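Local coordinates for virulence protein STM3117 (Salmonella enterica subsp. enterica serovar Typhimurium, PDB 3HUH) that promotes replication of the bacterium inside host macrophages and may take part in making or modifying the peptidoglycan of the cell wall, at residues G123-I128 with L137-Q142; I38-E43 with R131-N136. All coordinates share one frame; numbering follows the deposited sequence.

Contact 1 (G123-I128 with L137-Q142)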
loop_
_atom_site.group_PDB
_atom_site.type_symbol
_atom_site.label_atom_id
_atom_site.label_comp_id
_atom_site.label_asym_id
_atom_site.label_seq_id
_atom_site.Cartn_x
_atom_site.Cartn_y
_atom_site.Cartn_z
ATOM N N GLY A 123 -12.659 -10.744 6.440
ATOM C CA GLY A 123 -12.777 -11.997 7.164
ATOM C C GLY A 123 -11.464 -12.467 7.757
ATOM O O GLY A 123 -10.464 -11.751 7.713
ATOM N N GLU A 124 -11.466 -13.675 8.310
ATOM C CA GLU A 124 -10.263 -14.226 8.920
ATOM C C GLU A 124 -9.287 -14.757 7.871
ATOM O O GLU A 124 -9.687 -15.315 6.844
ATOM C CB GLU A 124 -10.638 -15.344 9.905
ATOM C CG GLU A 124 -9.466 -15.887 10.721
ATOM C CD GLU A 124 -9.884 -16.946 11.735
ATOM O OE1 GLU A 124 -10.483 -17.964 11.322
ATOM O OE2 GLU A 124 -9.609 -16.761 12.944
ATOM N N ILE A 125 -8.000 -14.559 8.132
ATOM C CA ILE A 125 -6.955 -15.025 7.229
ATOM C C ILE A 125 -5.846 -15.711 8.024
ATOM O O ILE A 125 -5.714 -15.496 9.231
ATOM C CB ILE A 125 -6.318 -13.842 6.442
ATOM C CG1 ILE A 125 -5.689 -12.842 7.421
ATOM C CG2 ILE A 125 -7.371 -13.157 5.575
ATOM C CD1 ILE A 125 -5.062 -11.613 6.742
ATOM N N MET A 126 -5.068 -16.554 7.352
ATOM C CA MET A 126 -3.929 -17.215 7.989
ATOM C C MET A 126 -2.746 -16.482 7.375
ATOM O O MET A 126 -2.601 -16.458 6.156
ATOM C CB MET A 126 -3.858 -18.702 7.638
ATOM C CG MET A 126 -2.783 -19.478 8.433
ATOM S SD MET A 126 -3.047 -19.501 10.250
ATOM C CE MET A 126 -4.776 -19.588 10.280
ATOM N N SER A 127 -1.908 -15.887 8.217
ATOM C CA SER A 127 -0.782 -15.102 7.723
ATOM C C SER A 127 0.606 -15.603 8.072
ATOM O O SER A 127 0.833 -16.170 9.139
ATOM C CB SER A 127 -0.884 -13.666 8.239
ATOM O OG SER A 127 -2.094 -13.045 7.859
ATOM N N ILE A 128 1.532 -15.358 7.153
ATOM C CA ILE A 128 2.931 -15.696 7.340
ATOM C C ILE A 128 3.636 -14.364 7.078
ATOM O O ILE A 128 3.266 -13.638 6.153
ATOM C CB ILE A 128 3.392 -16.780 6.335
ATOM C CG1 ILE A 128 4.802 -17.254 6.694
ATOM C CG2 ILE A 128 3.333 -16.248 4.920
ATOM C CD1 ILE A 128 4.875 -17.963 8.037
ATOM N N LEU A 137 7.812 -5.014 6.128
ATOM C CA LEU A 137 7.143 -6.214 6.614
ATOM C C LEU A 137 6.146 -6.664 5.554
ATOM O O LEU A 137 5.290 -5.882 5.118
ATOM C CB LEU A 137 6.415 -5.935 7.928
ATOM C CG LEU A 137 5.739 -7.153 8.569
ATOM C CD1 LEU A 137 6.792 -8.176 8.997
ATOM C CD2 LEU A 137 4.915 -6.701 9.758
ATOM N N ILE A 138 6.272 -7.916 5.132
ATOM C CA ILE A 138 5.381 -8.469 4.124
ATOM C C ILE A 138 4.580 -9.609 4.737
ATOM O O ILE A 138 5.137 -10.612 5.177
ATOM C CB ILE A 138 6.170 -8.997 2.910
ATOM C CG1 ILE A 138 7.059 -7.884 2.340
ATOM C CG2 ILE A 138 5.205 -9.526 1.858
ATOM C CD1 ILE A 138 6.314 -6.624 1.925
ATOM N N GLU A 139 3.266 -9.425 4.767
ATOM C CA GLU A 139 2.339 -10.400 5.317
ATOM C C GLU A 139 1.685 -11.098 4.129
ATOM O O GLU A 139 1.010 -10.457 3.328
ATOM C CB GLU A 139 1.284 -9.671 6.167
ATOM C CG GLU A 139 0.279 -10.569 6.891
ATOM C CD GLU A 139 -0.787 -9.782 7.653
ATOM O OE1 GLU A 139 -0.672 -8.540 7.744
ATOM O OE2 GLU A 139 -1.747 -10.406 8.170
ATOM N N ILE A 140 1.915 -12.401 3.994
ATOM C CA ILE A 140 1.316 -13.172 2.903
ATOM C C ILE A 140 0.204 -13.991 3.548
ATOM O O ILE A 140 0.452 -14.778 4.469
ATOM C CB ILE A 140 2.350 -14.087 2.225
ATOM C CG1 ILE A 140 3.497 -13.235 1.672
ATOM C CG2 ILE A 140 1.698 -14.848 1.084
ATOM C CD1 ILE A 140 4.708 -14.018 1.229
ATOM N N SER A 141 -1.021 -13.816 3.060
ATOM C CA SER A 141 -2.160 -14.481 3.679
ATOM C C SER A 141 -3.170 -15.158 2.760
ATOM O O SER A 141 -3.335 -14.783 1.606
ATOM C CB SER A 141 -2.904 -13.455 4.539
ATOM O OG SER A 141 -1.989 -12.629 5.243
ATOM N N GLN A 142 -3.851 -16.162 3.302
ATOM C CA GLN A 142 -4.889 -16.875 2.572
ATOM C C GLN A 142 -6.158 -16.785 3.408
ATOM O O GLN A 142 -6.118 -16.983 4.628
ATOM C CB GLN A 142 -4.514 -18.347 2.376
ATOM C CG GLN A 142 -5.642 -19.178 1.782
ATOM C CD GLN A 142 -5.274 -20.638 1.635
ATOM O OE1 GLN A 142 -4.616 -21.215 2.501
ATOM N NE2 GLN A 142 -5.711 -21.249 0.540
#
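Met126 faces Gln142 and Ile128 faces Ile140 as hydrogen-bonded pairs of two antiparallel strands, with Ser127 and Ser141 as the non-hydrogen-bonded pair between them; the short strand axes approach to 4.6 Å, with 143° between their N-to-C directions. Each hydrogen-bonded pair is closed by two backbone bonds, the shortest from Ile140 N to Ile128 O at 2.8 Å. At the serine pair the CA atoms draw in to 4.3 Å, and the two hydroxyls meet tip to tip on one face of the sheet. Ser141 OG donates to Ser127 OG (2.7 Å), which in turn donates to Glu139 OE2, also at 2.7 Å. The extended Glu139 chain, with CG anti to the backbone N (chi1 -176°), carries the carboxylate across to Ser127, and OE2 accepts there through its anti lone pair. Ile125 CD1 packs 3.6 Å from Ser141 OG, flanking this chain of two hydrogen bonds with a methyl group. On the other face Ile128 and Ile140 run alongside each other in the same direction, Ile128 CG2 3.6 Å from Ile140 CB. Gln142 OE1 accepts a hydrogen bond from Ile97 N at the start of helix 97-106, while His26 of the second subunit packs on Ile125 and Glu139. This is the central beta hairpin of the second four-stranded sheet, whose 1-4-3-2 order is that of a βαβββ module of the vicinal oxygen chelate (VOC) fold.

Contact 2 (I38-E43 with R131-N136)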
loop_
_atom_site.group_PDB
_atom_site.type_symbol
_atom_site.label_atom_id
_atom_site.label_comp_id
_atom_site.label_asym_id
_atom_site.label_seq_id
_atom_site.Cartn_x
_atom_site.Cartn_y
_atom_site.Cartn_z
ATOM N N ILE A 38 13.826 -5.863 -6.901
ATOM C CA ILE A 38 13.187 -6.575 -7.997
ATOM C C ILE A 38 13.438 -8.075 -7.887
ATOM O O ILE A 38 12.511 -8.879 -8.014
ATOM C CB ILE A 38 13.686 -6.038 -9.366
ATOM C CG1 ILE A 38 13.065 -4.654 -9.626
ATOM C CG2 ILE A 38 13.326 -7.023 -10.491
ATOM C CD1 ILE A 38 13.496 -3.988 -10.937
ATOM N N ARG A 39 14.685 -8.460 -7.640
ATOM C CA ARG A 39 15.001 -9.879 -7.519
ATOM C C ARG A 39 14.174 -10.562 -6.435
ATOM O O ARG A 39 13.681 -11.673 -6.626
ATOM C CB ARG A 39 16.494 -10.078 -7.250
ATOM C CG ARG A 39 17.354 -10.046 -8.503
ATOM C CD ARG A 39 18.768 -10.548 -8.217
ATOM N NE ARG A 39 19.476 -10.930 -9.439
ATOM C CZ ARG A 39 19.812 -10.091 -10.414
ATOM N NH1 ARG A 39 19.509 -8.801 -10.323
ATOM N NH2 ARG A 39 20.455 -10.544 -11.482
ATOM N N PHE A 40 14.005 -9.894 -5.300
ATOM C CA PHE A 40 13.222 -10.456 -4.204
ATOM C C PHE A 40 11.749 -10.643 -4.584
ATOM O O PHE A 40 11.201 -11.745 -4.454
ATOM C CB PHE A 40 13.304 -9.554 -2.969
ATOM C CG PHE A 40 12.437 -10.013 -1.826
ATOM C CD1 PHE A 40 12.848 -11.054 -0.997
ATOM C CD2 PHE A 40 11.200 -9.413 -1.586
ATOM C CE1 PHE A 40 12.041 -11.489 0.060
ATOM C CE2 PHE A 40 10.381 -9.840 -0.533
ATOM C CZ PHE A 40 10.804 -10.882 0.294
ATOM N N TYR A 41 11.108 -9.580 -5.066
ATOM C CA TYR A 41 9.696 -9.686 -5.413
ATOM C C TYR A 41 9.408 -10.631 -6.572
ATOM O O TYR A 41 8.364 -11.289 -6.596
ATOM C CB TYR A 41 9.093 -8.292 -5.658
ATOM C CG TYR A 41 8.860 -7.543 -4.360
ATOM C CD1 TYR A 41 9.850 -6.730 -3.811
ATOM C CD2 TYR A 41 7.674 -7.711 -3.638
ATOM C CE1 TYR A 41 9.672 -6.103 -2.575
ATOM C CE2 TYR A 41 7.488 -7.093 -2.396
ATOM C CZ TYR A 41 8.488 -6.294 -1.870
ATOM O OH TYR A 41 8.308 -5.712 -0.633
ATOM N N GLU A 42 10.323 -10.722 -7.530
ATOM C CA GLU A 42 10.105 -11.645 -8.634
ATOM C C GLU A 42 10.324 -13.094 -8.190
ATOM O O GLU A 42 9.455 -13.941 -8.383
ATOM C CB GLU A 42 11.030 -11.332 -9.813
ATOM C CG GLU A 42 10.685 -10.052 -10.558
ATOM C CD GLU A 42 11.294 -10.000 -11.954
ATOM O OE1 GLU A 42 12.481 -10.364 -12.108
ATOM O OE2 GLU A 42 10.589 -9.588 -12.899
ATOM N N GLU A 43 11.468 -13.372 -7.570
ATOM C CA GLU A 43 11.791 -14.738 -7.158
ATOM C C GLU A 43 10.957 -15.298 -6.015
ATOM O O GLU A 43 10.585 -16.474 -6.035
ATOM C CB GLU A 43 13.282 -14.848 -6.808
ATOM C CG GLU A 43 14.201 -14.329 -7.900
ATOM C CD GLU A 43 15.658 -14.690 -7.682
ATOM O OE1 GLU A 43 16.132 -14.621 -6.527
ATOM O OE2 GLU A 43 16.334 -15.033 -8.674
ATOM N N ARG A 131 10.326 -10.434 5.531
ATOM C CA ARG A 131 10.774 -9.074 5.287
ATOM C C ARG A 131 11.464 -8.990 3.945
ATOM O O ARG A 131 12.123 -9.942 3.517
ATOM C CB ARG A 131 11.743 -8.608 6.372
ATOM C CG ARG A 131 11.072 -8.325 7.698
ATOM C CD ARG A 131 12.014 -7.670 8.685
ATOM N NE ARG A 131 11.391 -7.595 10.003
ATOM C CZ ARG A 131 10.399 -6.772 10.324
ATOM N NH1 ARG A 131 9.910 -5.928 9.422
ATOM N NH2 ARG A 131 9.877 -6.813 11.543
ATOM N N ASP A 132 11.312 -7.856 3.271
ATOM C CA ASP A 132 11.974 -7.696 1.990
ATOM C C ASP A 132 13.385 -7.162 2.248
ATOM O O ASP A 132 13.768 -6.951 3.398
ATOM C CB ASP A 132 11.143 -6.804 1.041
ATOM C CG ASP A 132 11.207 -5.321 1.368
ATOM O OD1 ASP A 132 11.818 -4.913 2.377
ATOM O OD2 ASP A 132 10.623 -4.547 0.578
ATOM N N PRO A 133 14.181 -6.954 1.191
ATOM C CA PRO A 133 15.553 -6.458 1.362
ATOM C C PRO A 133 15.760 -5.193 2.185
ATOM O O PRO A 133 16.827 -5.008 2.788
ATOM C CB PRO A 133 16.032 -6.295 -0.074
ATOM C CG PRO A 133 15.346 -7.416 -0.767
ATOM C CD PRO A 133 13.935 -7.306 -0.219
ATOM N N ASP A 134 14.749 -4.332 2.225
ATOM C CA ASP A 134 14.861 -3.080 2.964
ATOM C C ASP A 134 14.258 -3.137 4.360
ATOM O O ASP A 134 14.323 -2.167 5.104
ATOM C CB ASP A 134 14.223 -1.944 2.158
ATOM C CG ASP A 134 15.011 -1.611 0.901
ATOM O OD1 ASP A 134 15.917 -0.751 0.970
ATOM O OD2 ASP A 134 14.740 -2.226 -0.153
ATOM N N GLY A 135 13.675 -4.277 4.718
ATOM C CA GLY A 135 13.092 -4.404 6.040
ATOM C C GLY A 135 11.588 -4.201 6.089
ATOM O O GLY A 135 10.991 -4.236 7.167
ATOM N N ASN A 136 10.968 -3.969 4.935
ATOM C CA ASN A 136 9.521 -3.799 4.903
ATOM C C ASN A 136 8.906 -5.110 5.384
ATOM O O ASN A 136 9.428 -6.196 5.096
ATOM C CB ASN A 136 9.032 -3.510 3.480
ATOM C CG ASN A 136 9.553 -2.187 2.935
ATOM O OD1 ASN A 136 10.050 -2.122 1.810
ATOM N ND2 ASN A 136 9.431 -1.133 3.722
#
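Phe40 and Asp132 have the nearest CA atoms across the contact, 6.9 Å apart, where helical residues 38-43 meet a loop that makes a type I beta turn from Asp132 to Gly135. Phe40, with CG anti to the backbone N (chi1 176°), reaches out to the turn and offers it one ring face. Two carbons lie over that face: Asp132 CA, 3.9 Å from the ring centroid and 21° off the normal, and Pro133 CD, at the same distance but farther off the normal. Both are CH-pi contacts. The proline leans on the root of the ring, its CD 3.5 Å from Phe40 CG, while Asp132 CB meets the CD2-CE2 side of the ring, nearest at CE2. Tyr41 approaches the same aspartate with its hydroxyl. Tyr41 OH donates to Asp132 OD2 (2.9 Å), meeting the anti side of that oxygen somewhat out of the carboxylate plane, and ring and carboxylate stand almost perpendicular, at 89°. The other oxygen is turned inward to the loop. Asp132 OD1 accepts from Asp134 N at 3.0 Å, forming an Asx turn, and from Asn136 N at 2.9 Å, the two N-H groups arriving from opposite faces of the carboxylate. One buried side chain thus ties the turn together and links it to the helix, and these donors probably stabilise its negative charge. Around this junction, Ile138 of strand 137-142 and Leu29 of strand 21-31 pack on Tyr41, and Asp134 OD1 takes a hydrogen bond from Ser32 N. Arg131 NH2 binds Lys78 O of the second subunit, to which Gly135 also makes backbone hydrogen bonds, so the loop before strand 137-142 touches both helix 34-43 and the dimer partner.

Overall arrangement
From the N terminus, strand 21-31 leads into helix 34-43, which supplies 38-43 to contact 2. The chain completes the first sheet, enters the second with strand 88-93, then passes through helix 97-106 and strand 116-120 before strand 123-131 begins contact 1. Residues 131-136, the end of that strand and the loop after it, close contact 2 across 87 intervening residues, and strand 137-142 completes contact 1, whose segments are separated by only eight residues. The two contacts therefore cross. Their centres are about 17 Å apart, yet Ile138 CD1 packs 3.4 Å from Tyr41 OH. Contact 1 holds a hairpin, contact 2 ties its loop to the first module's helix, and both touch the second subunit.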